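Local coordinates for coat protein (Papaya mosaic virus, PDB 4DOX) that forms the capsid of a flexible filamentous plant virus, its copies probably packing helically around the genomic RNA, at residues A[49-54]-A[85-90]; A[58-63]-A[104-109]; A[64-69]-A[74-79]; A[122-127]-A[139-144]. All coordinates share one frame; numbering follows the deposited sequence.

Contact 1 (A[49-54]-A[85-90]); sequences AKVPAA and PEISLA
A small apolar contact between two loops, made by the tip of Ile87 against Ala49 and Val51, joins the end of helix 36-48 to the turn that leads into helix 89-98. Ile87 carries nearly all of it through one atom, the terminal CD1. That methyl lies 3.9 Å from Val51 CG2 and 4.3 Å from Ala49 CB, and it also reaches the backbone carbonyl of Ala49. The isoleucine is extended at its end, with CD1 anti to CA (chi2 169°), which carries the methyl across a gap where the nearest alpha carbons, Ala49 CA and Ile87 CA, are still 7.8 Å apart. The side chains of Val51 and Ile87 meet at about a right angle, one branch methyl of the valine against the isoleucine tip. Small or branched residues suit such a place: the single methyl of alanine adds a small apolar surface beside CD1, and the buried valine offers CG2 to Ile87 and CG1 toward helix 56-70.

The start of segment 49-54 is a Schellman motif. Lys50, with positive phi (79°), is its C-prime residue, and the bonds from Val51 N to Met46 O and from Lys50 N to Val47 O close helix 36-48, while the long lysine chain leads away. On the other segment, Ser88 is the N-cap of the following helix. Among the neighbouring helices, Val51 rests on Val56 and Val59 of helix 56-70, whereas on helix 89-98 Ala49 touches Ile95 and Ile87 touches Leu92.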
loop_
_atom_site.group_PDB
_atom_site.type_symbol
_atom_site.label_atom_id
_atom_site.label_comp_id
_atom_site.label_asym_id
_atom_site.label_seq_id
_atom_site.Cartn_x
_atom_site.Cartn_y
_atom_site.Cartn_z
ATOM N N ALA A 49 2.910 19.034 -6.339
ATOM C CA ALA A 49 1.596 19.436 -5.894
ATOM C C ALA A 49 1.674 20.208 -4.607
ATOM O O ALA A 49 0.665 20.662 -4.104
ATOM C CB ALA A 49 0.740 18.258 -5.718
ATOM N N LYS A 50 2.924 20.550 -4.122
ATOM C CA LYS A 50 3.150 21.225 -2.860
ATOM C C LYS A 50 3.118 20.501 -1.512
ATOM O O LYS A 50 2.872 21.085 -0.510
ATOM C CB LYS A 50 2.382 22.524 -2.840
ATOM C CG LYS A 50 3.046 23.654 -3.542
ATOM C CD LYS A 50 2.902 23.598 -5.015
ATOM C CE LYS A 50 3.218 24.876 -5.658
ATOM N NZ LYS A 50 2.175 25.882 -5.379
ATOM N N VAL A 51 3.253 19.217 -1.570
ATOM C CA VAL A 51 3.471 18.461 -0.343
ATOM C C VAL A 51 4.955 18.642 -0.080
ATOM O O VAL A 51 5.733 18.475 -1.019
ATOM C CB VAL A 51 3.205 16.945 -0.535
ATOM C CG1 VAL A 51 3.540 16.153 0.725
ATOM C CG2 VAL A 51 1.804 16.715 -0.885
ATOM N N PRO A 52 5.350 19.026 1.162
ATOM C CA PRO A 52 6.778 19.139 1.550
ATOM C C PRO A 52 7.493 17.818 1.345
ATOM O O PRO A 52 6.948 16.789 1.688
ATOM C CB PRO A 52 6.709 19.464 3.055
ATOM C CG PRO A 52 5.445 20.337 3.171
ATOM C CD PRO A 52 4.457 19.585 2.208
ATOM N N ALA A 53 8.689 17.835 0.775
ATOM C CA ALA A 53 9.455 16.604 0.578
ATOM C C ALA A 53 9.622 15.740 1.871
ATOM O O ALA A 53 9.442 14.499 1.854
ATOM C CB ALA A 53 10.806 16.925 -0.059
ATOM N N ALA A 54 9.939 16.388 2.991
ATOM C CA ALA A 54 9.934 15.699 4.281
ATOM C C ALA A 54 8.606 14.925 4.605
ATOM O O ALA A 54 8.641 13.874 5.254
ATOM C CB ALA A 54 10.277 16.701 5.408
ATOM N N PRO A 85 -3.253 22.084 2.958
ATOM C CA PRO A 85 -4.463 22.773 2.489
ATOM C C PRO A 85 -4.469 22.818 0.986
ATOM O O PRO A 85 -3.400 22.932 0.338
ATOM C CB PRO A 85 -4.322 24.195 3.061
ATOM C CG PRO A 85 -3.202 24.114 4.120
ATOM C CD PRO A 85 -2.293 23.026 3.577
ATOM N N GLU A 86 -5.661 22.698 0.423
ATOM C CA GLU A 86 -5.798 22.657 -1.041
ATOM C C GLU A 86 -5.178 21.414 -1.716
ATOM O O GLU A 86 -4.932 21.421 -2.935
ATOM C CB GLU A 86 -5.305 23.980 -1.714
ATOM C CG GLU A 86 -6.450 24.897 -2.330
ATOM C CD GLU A 86 -7.490 24.112 -3.225
ATOM O OE1 GLU A 86 -7.133 23.009 -3.779
ATOM O OE2 GLU A 86 -8.660 24.612 -3.355
ATOM N N ILE A 87 -4.926 20.365 -0.924
ATOM C CA ILE A 87 -4.775 19.004 -1.473
ATOM C C ILE A 87 -5.700 18.073 -0.709
ATOM O O ILE A 87 -5.500 17.869 0.468
ATOM C CB ILE A 87 -3.310 18.507 -1.402
ATOM C CG1 ILE A 87 -2.397 19.519 -2.082
ATOM C CG2 ILE A 87 -3.145 17.207 -2.166
ATOM C CD1 ILE A 87 -0.947 19.268 -1.853
ATOM N N SER A 88 -6.735 17.559 -1.370
ATOM C CA SER A 88 -7.710 16.621 -0.750
ATOM C C SER A 88 -7.185 15.198 -0.881
ATOM O O SER A 88 -6.253 14.966 -1.639
ATOM C CB SER A 88 -9.070 16.719 -1.453
ATOM O OG SER A 88 -8.967 16.300 -2.800
ATOM N N LEU A 89 -7.763 14.244 -0.154
ATOM C CA LEU A 89 -7.374 12.845 -0.325
ATOM C C LEU A 89 -7.653 12.401 -1.768
ATOM O O LEU A 89 -6.827 11.701 -2.390
ATOM C CB LEU A 89 -8.056 11.911 0.687
ATOM C CG LEU A 89 -7.734 12.163 2.173
ATOM C CD1 LEU A 89 -8.410 11.179 3.076
ATOM C CD2 LEU A 89 -6.250 12.210 2.540
ATOM N N ALA A 90 -8.787 12.831 -2.320
ATOM C CA ALA A 90 -9.100 12.456 -3.694
ATOM C C ALA A 90 -7.995 12.912 -4.638
ATOM O O ALA A 90 -7.682 12.212 -5.587
ATOM C CB ALA A 90 -10.464 12.986 -4.158
#

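Contact 2 (A[58-63]-A[104-109]); sequences TVALEL and RKFCRY
Apolar packing between helices is all that passes directly between Ala60 and Leu63 on one side and Phe106 on the other. Ala60 CB sits at the edge of the phenyl ring, near its plane, 3.7 Å from Phe106 CZ. Leu63 approaches the same ring obliquely, with CD2 4.4 Å from Phe106 CE1, so the ring's far end fits beside two residues about one helical turn apart. Phe106 reaches them because its CG stands anti to the backbone N (chi1 -175°), projecting the ring from helix 103-108 toward helix 56-70. The residue types match the spacing: alanine is short enough to admit the end of a phenyl ring, while leucine brings a branched methyl alongside. All three are buried, and the centre of the contact lies about 5 Å from the centre of the chain.

In this all-helical coat protein the pair belongs to the central helix packing. Helix 89-98 contributes Val96, which touches both Leu63 and Phe106, and helix 36-48 adds Val42 against Phe106, whose ring also meets that of Phe110 with the planes at about 60°.

Backbone hydrogen bonds run inside each helix, among them Glu62 N to Val59 O (2.9 Å) and Arg108 N to Arg104 O (3.0 Å). Charged groups turn to other partners. Arg104 NH2 forms a salt bridge with Asp142 and Arg108 NE one with Asp145, while Glu62 OE2 bonds to Ser83 OG. Long polar chains suit these positions because they can run from the helix to acceptors or donors in the flanking loops.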
loop_
_atom_site.group_PDB
_atom_site.type_symbol
_atom_site.label_atom_id
_atom_site.label_comp_id
_atom_site.label_asym_id
_atom_site.label_seq_id
_atom_site.Cartn_x
_atom_site.Cartn_y
_atom_site.Cartn_z
ATOM N N THR A 58 4.386 10.440 5.526
ATOM C CA THR A 58 3.301 10.663 6.461
ATOM C C THR A 58 2.002 11.095 5.744
ATOM O O THR A 58 0.881 10.779 6.186
ATOM C CB THR A 58 3.663 11.684 7.555
ATOM O OG1 THR A 58 3.840 12.982 6.987
ATOM C CG2 THR A 58 4.944 11.308 8.278
ATOM N N VAL A 59 2.144 11.831 4.654
ATOM C CA VAL A 59 0.975 12.387 4.004
ATOM C C VAL A 59 0.340 11.257 3.173
ATOM O O VAL A 59 -0.874 11.050 3.209
ATOM C CB VAL A 59 1.334 13.694 3.225
ATOM C CG1 VAL A 59 0.295 14.073 2.202
ATOM C CG2 VAL A 59 1.559 14.828 4.188
ATOM N N ALA A 60 1.161 10.470 2.491
ATOM C CA ALA A 60 0.654 9.279 1.830
ATOM C C ALA A 60 -0.135 8.458 2.814
ATOM O O ALA A 60 -1.216 7.969 2.482
ATOM C CB ALA A 60 1.774 8.450 1.274
ATOM N N LEU A 61 0.387 8.296 4.032
ATOM C CA LEU A 61 -0.318 7.450 5.039
ATOM C C LEU A 61 -1.738 7.903 5.357
ATOM O O LEU A 61 -2.546 7.125 5.864
ATOM C CB LEU A 61 0.443 7.371 6.351
ATOM C CG LEU A 61 1.300 6.156 6.688
ATOM C CD1 LEU A 61 0.959 4.968 5.882
ATOM C CD2 LEU A 61 2.708 6.549 6.459
ATOM N N GLU A 62 -2.019 9.173 5.087
ATOM C CA GLU A 62 -3.352 9.695 5.297
ATOM C C GLU A 62 -4.331 9.073 4.323
ATOM O O GLU A 62 -5.465 8.776 4.691
ATOM C CB GLU A 62 -3.362 11.200 5.155
ATOM C CG GLU A 62 -2.615 11.900 6.266
ATOM C CD GLU A 62 -2.525 13.382 6.025
ATOM O OE1 GLU A 62 -3.517 13.981 5.560
ATOM O OE2 GLU A 62 -1.450 13.946 6.307
ATOM N N LEU A 63 -3.876 8.852 3.088
ATOM C CA LEU A 63 -4.699 8.202 2.082
ATOM C C LEU A 63 -4.815 6.726 2.434
ATOM O O LEU A 63 -5.919 6.140 2.352
ATOM C CB LEU A 63 -4.123 8.394 0.681
ATOM C CG LEU A 63 -4.721 7.605 -0.488
ATOM C CD1 LEU A 63 -6.149 7.975 -0.749
ATOM C CD2 LEU A 63 -3.923 7.914 -1.686
ATOM N N ARG A 104 -4.793 0.261 -4.919
ATOM C CA ARG A 104 -4.698 -0.948 -4.117
ATOM C C ARG A 104 -3.251 -1.330 -3.882
ATOM O O ARG A 104 -2.882 -1.663 -2.757
ATOM C CB ARG A 104 -5.469 -2.088 -4.774
ATOM C CG ARG A 104 -5.127 -3.497 -4.267
ATOM C CD ARG A 104 -5.940 -4.026 -3.144
ATOM N NE ARG A 104 -7.314 -3.525 -3.080
ATOM C CZ ARG A 104 -8.419 -4.155 -3.515
ATOM N NH1 ARG A 104 -8.343 -5.321 -4.108
ATOM N NH2 ARG A 104 -9.614 -3.596 -3.364
ATOM N N LYS A 105 -2.442 -1.266 -4.939
ATOM C CA LYS A 105 -1.038 -1.639 -4.839
ATOM C C LYS A 105 -0.311 -0.651 -3.986
ATOM O O LYS A 105 0.553 -1.056 -3.214
ATOM C CB LYS A 105 -0.362 -1.770 -6.218
ATOM C CG LYS A 105 -0.635 -3.087 -6.834
ATOM C CD LYS A 105 -0.367 -3.080 -8.314
ATOM C CE LYS A 105 -0.923 -4.356 -8.973
ATOM N NZ LYS A 105 -0.337 -4.476 -10.336
ATOM N N PHE A 106 -0.632 0.635 -4.127
ATOM C CA PHE A 106 -0.020 1.674 -3.321
ATOM C C PHE A 106 -0.316 1.466 -1.820
ATOM O O PHE A 106 0.571 1.584 -0.982
ATOM C CB PHE A 106 -0.582 3.030 -3.746
ATOM C CG PHE A 106 0.071 4.228 -3.051
ATOM C CD1 PHE A 106 -0.577 4.897 -2.008
ATOM C CD2 PHE A 106 1.321 4.692 -3.451
ATOM C CE1 PHE A 106 0.015 5.991 -1.369
ATOM C CE2 PHE A 106 1.921 5.825 -2.812
ATOM C CZ PHE A 106 1.256 6.468 -1.773
ATOM N N CYS A 107 -1.575 1.183 -1.470
ATOM C CA CYS A 107 -1.916 0.944 -0.058
ATOM C C CYS A 107 -1.186 -0.293 0.456
ATOM O O CYS A 107 -0.723 -0.291 1.586
ATOM C CB CYS A 107 -3.432 0.831 0.148
ATOM S SG CYS A 107 -4.272 2.420 -0.273
ATOM N N ARG A 108 -1.041 -1.311 -0.401
ATOM C CA ARG A 108 -0.451 -2.562 -0.024
ATOM C C ARG A 108 0.984 -2.324 0.387
ATOM O O ARG A 108 1.476 -2.989 1.298
ATOM C CB ARG A 108 -0.497 -3.527 -1.185
ATOM C CG ARG A 108 -0.286 -4.942 -0.751
ATOM C CD ARG A 108 -0.391 -5.876 -1.885
ATOM N NE ARG A 108 -1.766 -6.285 -2.127
ATOM C CZ ARG A 108 -2.402 -6.134 -3.280
ATOM N NH1 ARG A 108 -1.772 -5.578 -4.302
ATOM N NH2 ARG A 108 -3.666 -6.528 -3.396
ATOM N N TYR A 109 1.633 -1.355 -0.275
ATOM C CA TYR A 109 3.038 -1.021 -0.044
ATOM C C TYR A 109 3.277 -0.453 1.364
ATOM O O TYR A 109 4.443 -0.460 1.861
ATOM C CB TYR A 109 3.538 -0.015 -1.107
ATOM C CG TYR A 109 4.978 0.430 -0.901
ATOM C CD1 TYR A 109 6.066 -0.487 -1.029
ATOM C CD2 TYR A 109 5.274 1.755 -0.601
ATOM C CE1 TYR A 109 7.425 -0.084 -0.858
ATOM C CE2 TYR A 109 6.631 2.182 -0.417
ATOM C CZ TYR A 109 7.697 1.247 -0.545
ATOM O OH TYR A 109 8.993 1.672 -0.345
#

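Contact 3 (A[64-69]-A[74-79])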
loop_
_atom_site.group_PDB
_atom_site.type_symbol
_atom_site.label_atom_id
_atom_site.label_comp_id
_atom_site.label_asym_id
_atom_site.label_seq_id
_atom_site.Cartn_x
_atom_site.Cartn_y
_atom_site.Cartn_z
ATOM N N VAL A 64 -3.694 6.144 2.864
ATOM C CA VAL A 64 -3.692 4.744 3.315
ATOM C C VAL A 64 -4.690 4.487 4.437
ATOM O O VAL A 64 -5.436 3.497 4.404
ATOM C CB VAL A 64 -2.288 4.276 3.735
ATOM C CG1 VAL A 64 -2.317 2.808 4.056
ATOM C CG2 VAL A 64 -1.280 4.607 2.612
ATOM N N ASN A 65 -4.706 5.368 5.430
ATOM C CA ASN A 65 -5.675 5.274 6.488
ATOM C C ASN A 65 -7.080 5.275 5.926
ATOM O O ASN A 65 -7.923 4.505 6.345
ATOM C CB ASN A 65 -5.539 6.470 7.423
ATOM C CG ASN A 65 -6.296 6.276 8.761
ATOM O OD1 ASN A 65 -6.080 5.292 9.503
ATOM N ND2 ASN A 65 -7.159 7.227 9.077
ATOM N N PHE A 66 -7.344 6.158 4.969
ATOM C CA PHE A 66 -8.702 6.317 4.470
ATOM C C PHE A 66 -9.117 4.987 3.860
ATOM O O PHE A 66 -10.246 4.540 4.068
ATOM C CB PHE A 66 -8.804 7.431 3.418
ATOM C CG PHE A 66 -10.140 7.457 2.736
ATOM C CD1 PHE A 66 -11.179 8.234 3.239
ATOM C CD2 PHE A 66 -10.390 6.638 1.629
ATOM C CE1 PHE A 66 -12.440 8.211 2.620
ATOM C CE2 PHE A 66 -11.626 6.621 1.009
ATOM C CZ PHE A 66 -12.660 7.383 1.511
ATOM N N CYS A 67 -8.184 4.355 3.131
ATOM C CA CYS A 67 -8.437 3.068 2.446
ATOM C C CYS A 67 -8.562 1.896 3.398
ATOM O O CYS A 67 -9.332 0.947 3.123
ATOM C CB CYS A 67 -7.386 2.797 1.387
ATOM S SG CYS A 67 -7.613 3.963 0.014
ATOM N N TYR A 68 -7.848 1.986 4.529
ATOM C CA TYR A 68 -8.001 1.040 5.634
ATOM C C TYR A 68 -9.465 0.905 6.077
ATOM O O TYR A 68 -9.903 -0.222 6.382
ATOM C CB TYR A 68 -7.105 1.435 6.806
ATOM C CG TYR A 68 -7.092 0.472 7.975
ATOM C CD1 TYR A 68 -6.122 -0.535 8.053
ATOM C CD2 TYR A 68 -8.015 0.598 9.016
ATOM C CE1 TYR A 68 -6.069 -1.415 9.144
ATOM C CE2 TYR A 68 -7.995 -0.258 10.108
ATOM C CZ TYR A 68 -7.021 -1.282 10.195
ATOM O OH TYR A 68 -6.999 -2.175 11.299
ATOM N N ASP A 69 -10.223 2.023 6.085
ATOM C CA ASP A 69 -11.673 1.989 6.455
ATOM C C ASP A 69 -12.567 1.722 5.233
ATOM O O ASP A 69 -13.479 0.890 5.269
ATOM C CB ASP A 69 -12.117 3.245 7.245
ATOM C CG ASP A 69 -11.351 3.408 8.589
ATOM O OD1 ASP A 69 -11.389 2.452 9.411
ATOM O OD2 ASP A 69 -10.680 4.477 8.826
ATOM N N ALA A 74 -10.379 0.410 -7.355
ATOM C CA ALA A 74 -10.258 1.437 -8.414
ATOM C C ALA A 74 -11.480 2.321 -8.532
ATOM O O ALA A 74 -11.399 3.418 -9.117
ATOM C CB ALA A 74 -9.986 0.793 -9.770
ATOM N N TYR A 75 -12.609 1.854 -8.012
ATOM C CA TYR A 75 -13.757 2.731 -7.967
ATOM C C TYR A 75 -14.261 3.180 -6.583
ATOM O O TYR A 75 -15.352 3.731 -6.496
ATOM C CB TYR A 75 -14.892 2.177 -8.823
ATOM C CG TYR A 75 -15.064 0.684 -8.758
ATOM C CD1 TYR A 75 -14.902 -0.110 -9.931
ATOM C CD2 TYR A 75 -15.413 0.051 -7.541
ATOM C CE1 TYR A 75 -15.082 -1.518 -9.885
ATOM C CE2 TYR A 75 -15.590 -1.343 -7.465
ATOM C CZ TYR A 75 -15.429 -2.127 -8.637
ATOM O OH TYR A 75 -15.606 -3.506 -8.545
ATOM N N THR A 76 -13.491 2.930 -5.520
ATOM C CA THR A 76 -13.718 3.548 -4.205
ATOM C C THR A 76 -13.781 5.073 -4.360
ATOM O O THR A 76 -12.943 5.660 -5.036
ATOM C CB THR A 76 -12.556 3.206 -3.208
ATOM O OG1 THR A 76 -12.694 1.862 -2.735
ATOM C CG2 THR A 76 -12.577 4.116 -2.016
ATOM N N THR A 77 -14.771 5.703 -3.734
ATOM C CA THR A 77 -14.862 7.169 -3.668
ATOM C C THR A 77 -14.063 7.728 -2.510
ATOM O O THR A 77 -14.434 7.596 -1.354
ATOM C CB THR A 77 -16.316 7.607 -3.537
ATOM O OG1 THR A 77 -17.082 6.766 -4.397
ATOM C CG2 THR A 77 -16.515 9.092 -3.925
ATOM N N VAL A 78 -12.959 8.352 -2.857
ATOM C CA VAL A 78 -12.100 8.995 -1.889
ATOM C C VAL A 78 -12.625 10.404 -1.526
ATOM O O VAL A 78 -12.810 11.271 -2.431
ATOM C CB VAL A 78 -10.625 8.996 -2.385
ATOM C CG1 VAL A 78 -9.726 9.578 -1.336
ATOM C CG2 VAL A 78 -10.194 7.554 -2.655
ATOM N N THR A 79 -12.897 10.624 -0.226
ATOM C CA THR A 79 -13.420 11.935 0.228
ATOM C C THR A 79 -12.589 12.582 1.351
ATOM O O THR A 79 -11.734 11.935 1.979
ATOM C CB THR A 79 -14.858 11.824 0.778
ATOM O OG1 THR A 79 -14.821 11.059 2.002
ATOM C CG2 THR A 79 -15.787 11.173 -0.226
#
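Phe66, standing out from helix 56-70, meets the loop of residues 76-79 that follows the helix, a helix-to-loop packing in the all-helical coat protein. The close side of the contact is the outer end of the phenyl ring. Its CZ lies 3.4 Å from Thr77 O, which comes to the ring edge near its plane, an approach that would suit the weakly positive rim of a phenyl group. Thr76 CG2 is also at that edge, 4.0 Å from Phe66 CE2. Over one face lies Val78 CG1, about 4.2 Å above the ring plane and offset toward the rim, while the other valine methyl, Val78 CG2, is 4.0 Å from Phe66 CE2. Thr79 closes in as well, its backbone N 3.7 Å from Phe66 CZ. The phenyl is sent toward the loop by a CG that is anti to the backbone N (chi1 171°). A flat aromatic group suits this place, since its edge can lie along the extended main chain and its face can take a methyl.

The loose side is at the surface, where Thr77 and Thr79 are exposed. Thr77 takes part through its carbonyl oxygen, its CB pointing away. Threonine fits such a border: in Thr76 the methyl faces the phenyl while OG1 makes a weak hydrogen bond to Ser73 N. On the inner side Leu89 of helix 89-98 touches both Phe66 and Val78, and elsewhere on the helix Asp69 pairs with Arg118. The side chains of Phe66 and Thr79 cross at about a right angle, with Thr79 OG1 3.8 Å from Phe66 CE1.

Contact 4 (A[122-127]-A[139-144]); sequences MAPANW and AAFDFF
The backbone of Pro124 to Trp127 folds into a type I beta turn, closed by Trp127 N to Pro124 O at 3.1 Å, and it lies against an inverse gamma turn centred on Ala140. The two turns come together where Trp127 CA and Ala140 CA are 5.5 Å apart. This is a turn-against-turn contact between two parts of the long loop region joining helix 111-118 to helix 165-172.

Pro124 and Ala140 carry most of the packing. The proline ring stands on its CB-CG edge above the Ala140 carbonyl, Pro124 CB and CG each 3.4 Å from Ala140 O, and Pro124 CG is 4.2 Å from Ala140 CB. Pro124 opens the beta turn and accepts its closing bond; proline suits the place because it sets a rigid apolar edge on Ala140, with no side-chain rotation to fix. Alanine suits the facing turn since a single methyl admits both the proline and the tryptophan. Of the Trp127 side chain, CB does the touching: CG is placed between the backbone N and the carbonyl carbon (chi1 68°), which turns the indole away to a cation-pi contact with Lys137.

Next along the chain, Phe141 receives the proline obliquely, with Pro124 CG 4.4 Å from Phe141 CD2. Its ring is held in an aromatic group: Phe141 CD1 stands 3.6 Å above the plane of the Phe143 ring, over its centre, and Tyr68 of helix 56-70 meets Phe141 with planes at about 35°. Tyr68 also touches Pro124, so the helix backs both segments. Ala140 CB, in turn, ends 3.9 Å from Trp127 CB.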
loop_
_atom_site.group_PDB
_atom_site.type_symbol
_atom_site.label_atom_id
_atom_site.label_comp_id
_atom_site.label_asym_id
_atom_site.label_seq_id
_atom_site.Cartn_x
_atom_site.Cartn_y
_atom_site.Cartn_z
ATOM N N MET A 122 -7.802 0.778 16.668
ATOM C CA MET A 122 -9.093 1.101 16.006
ATOM C C MET A 122 -9.304 0.247 14.750
ATOM O O MET A 122 -8.728 0.517 13.676
ATOM C CB MET A 122 -9.247 2.591 15.607
ATOM C CG MET A 122 -8.741 3.702 16.557
ATOM S SD MET A 122 -7.984 5.175 15.651
ATOM C CE MET A 122 -7.561 6.318 17.009
ATOM N N ALA A 123 -10.159 -0.764 14.873
ATOM C CA ALA A 123 -10.447 -1.702 13.779
ATOM C C ALA A 123 -11.013 -1.034 12.495
ATOM O O ALA A 123 -11.533 0.067 12.544
ATOM C CB ALA A 123 -11.382 -2.755 14.278
ATOM N N PRO A 124 -10.909 -1.703 11.333
ATOM C CA PRO A 124 -11.640 -1.150 10.203
ATOM C C PRO A 124 -13.089 -0.722 10.562
ATOM O O PRO A 124 -13.882 -1.507 11.103
ATOM C CB PRO A 124 -11.613 -2.314 9.196
ATOM C CG PRO A 124 -10.353 -2.914 9.392
ATOM C CD PRO A 124 -10.075 -2.833 10.901
ATOM N N ALA A 125 -13.442 0.515 10.242
ATOM C CA ALA A 125 -14.780 1.011 10.575
ATOM C C ALA A 125 -15.940 0.021 10.241
ATOM O O ALA A 125 -16.832 -0.210 11.069
ATOM C CB ALA A 125 -15.007 2.374 9.965
ATOM N N ASN A 126 -15.876 -0.589 9.064
ATOM C CA ASN A 126 -16.971 -1.402 8.545
ATOM C C ASN A 126 -16.751 -2.905 8.685
ATOM O O ASN A 126 -17.376 -3.684 7.951
ATOM C CB ASN A 126 -17.227 -1.057 7.059
ATOM C CG ASN A 126 -17.433 0.444 6.832
ATOM O OD1 ASN A 126 -18.389 1.026 7.328
ATOM N ND2 ASN A 126 -16.519 1.070 6.100
ATOM N N TRP A 127 -15.883 -3.324 9.617
ATOM C CA TRP A 127 -15.543 -4.755 9.770
ATOM C C TRP A 127 -16.750 -5.667 9.925
ATOM O O TRP A 127 -16.778 -6.773 9.381
ATOM C CB TRP A 127 -14.537 -4.981 10.904
ATOM C CG TRP A 127 -15.061 -4.709 12.305
ATOM C CD1 TRP A 127 -14.885 -3.565 13.068
ATOM C CD2 TRP A 127 -15.807 -5.623 13.123
ATOM N NE1 TRP A 127 -15.492 -3.716 14.287
ATOM C CE2 TRP A 127 -16.067 -4.963 14.351
ATOM C CE3 TRP A 127 -16.295 -6.944 12.932
ATOM C CZ2 TRP A 127 -16.791 -5.567 15.368
ATOM C CZ3 TRP A 127 -17.013 -7.540 13.949
ATOM C CH2 TRP A 127 -17.256 -6.852 15.144
ATOM N N ALA A 139 -8.220 -7.816 10.376
ATOM C CA ALA A 139 -7.905 -8.356 9.072
ATOM C C ALA A 139 -8.819 -7.772 7.983
ATOM O O ALA A 139 -8.641 -8.044 6.806
ATOM C CB ALA A 139 -8.052 -9.833 9.127
ATOM N N ALA A 140 -9.811 -6.972 8.387
ATOM C CA ALA A 140 -10.907 -6.609 7.439
ATOM C C ALA A 140 -10.580 -5.368 6.582
ATOM O O ALA A 140 -11.389 -4.423 6.487
ATOM C CB ALA A 140 -12.273 -6.485 8.152
ATOM N N PHE A 141 -9.379 -5.360 6.014
ATOM C CA PHE A 141 -9.068 -4.387 4.995
ATOM C C PHE A 141 -8.533 -5.082 3.781
ATOM O O PHE A 141 -7.946 -6.186 3.880
ATOM C CB PHE A 141 -8.164 -3.242 5.474
ATOM C CG PHE A 141 -6.825 -3.655 6.031
ATOM C CD1 PHE A 141 -5.648 -3.279 5.378
ATOM C CD2 PHE A 141 -6.720 -4.330 7.267
ATOM C CE1 PHE A 141 -4.381 -3.651 5.918
ATOM C CE2 PHE A 141 -5.481 -4.680 7.796
ATOM C CZ PHE A 141 -4.314 -4.340 7.134
ATOM N N ASP A 142 -8.758 -4.460 2.622
ATOM C CA ASP A 142 -8.488 -5.138 1.377
ATOM C C ASP A 142 -7.045 -5.155 0.909
ATOM O O ASP A 142 -6.789 -5.594 -0.206
ATOM C CB ASP A 142 -9.423 -4.665 0.264
ATOM C CG ASP A 142 -9.174 -3.224 -0.166
ATOM O OD1 ASP A 142 -8.117 -2.638 0.163
ATOM O OD2 ASP A 142 -10.048 -2.675 -0.868
ATOM N N PHE A 143 -6.100 -4.694 1.722
ATOM C CA PHE A 143 -4.688 -4.866 1.389
ATOM C C PHE A 143 -3.940 -5.411 2.583
ATOM O O PHE A 143 -2.756 -5.092 2.812
ATOM C CB PHE A 143 -4.056 -3.562 0.899
ATOM C CG PHE A 143 -4.262 -2.402 1.820
ATOM C CD1 PHE A 143 -5.506 -1.747 1.873
ATOM C CD2 PHE A 143 -3.209 -1.938 2.625
ATOM C CE1 PHE A 143 -5.706 -0.622 2.716
ATOM C CE2 PHE A 143 -3.391 -0.824 3.489
ATOM C CZ PHE A 143 -4.646 -0.163 3.540
ATOM N N PHE A 144 -4.648 -6.217 3.358
ATOM C CA PHE A 144 -4.076 -6.885 4.480
ATOM C C PHE A 144 -2.909 -7.740 4.008
ATOM O O PHE A 144 -1.941 -7.928 4.773
ATOM C CB PHE A 144 -5.156 -7.721 5.138
ATOM C CG PHE A 144 -4.646 -8.825 6.038
ATOM C CD1 PHE A 144 -4.314 -8.564 7.384
ATOM C CD2 PHE A 144 -4.535 -10.135 5.562
ATOM C CE1 PHE A 144 -3.871 -9.580 8.229
ATOM C CE2 PHE A 144 -4.084 -11.165 6.397
ATOM C CZ PHE A 144 -3.752 -10.892 7.729
#

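Overall arrangement
Helix 56-70 ties the four contacts together: contacts 2 and 3 both use it, their centres 10 Å apart, and Cys107 SG lies 3.5 Å from Cys67 CB. Contact 1 reaches that helix through Leu89, whose CD2 is 4.0 Å from Glu62 CB of contact 2, and meets contact 3 again where Ala90 CB lies 3.4 Å from Val78 O. Contact 4 is joined from the other direction. Asp69 OD1 of contact 3 probably accepts a hydrogen bond from Ala125 N at 2.9 Å, while Phe143 CD2 packs 3.2 Å from Cys107 O of contact 2, beside the salt bridge that also links these two. Contacts 1 and 4 do not touch, their centres being about 25 Å apart.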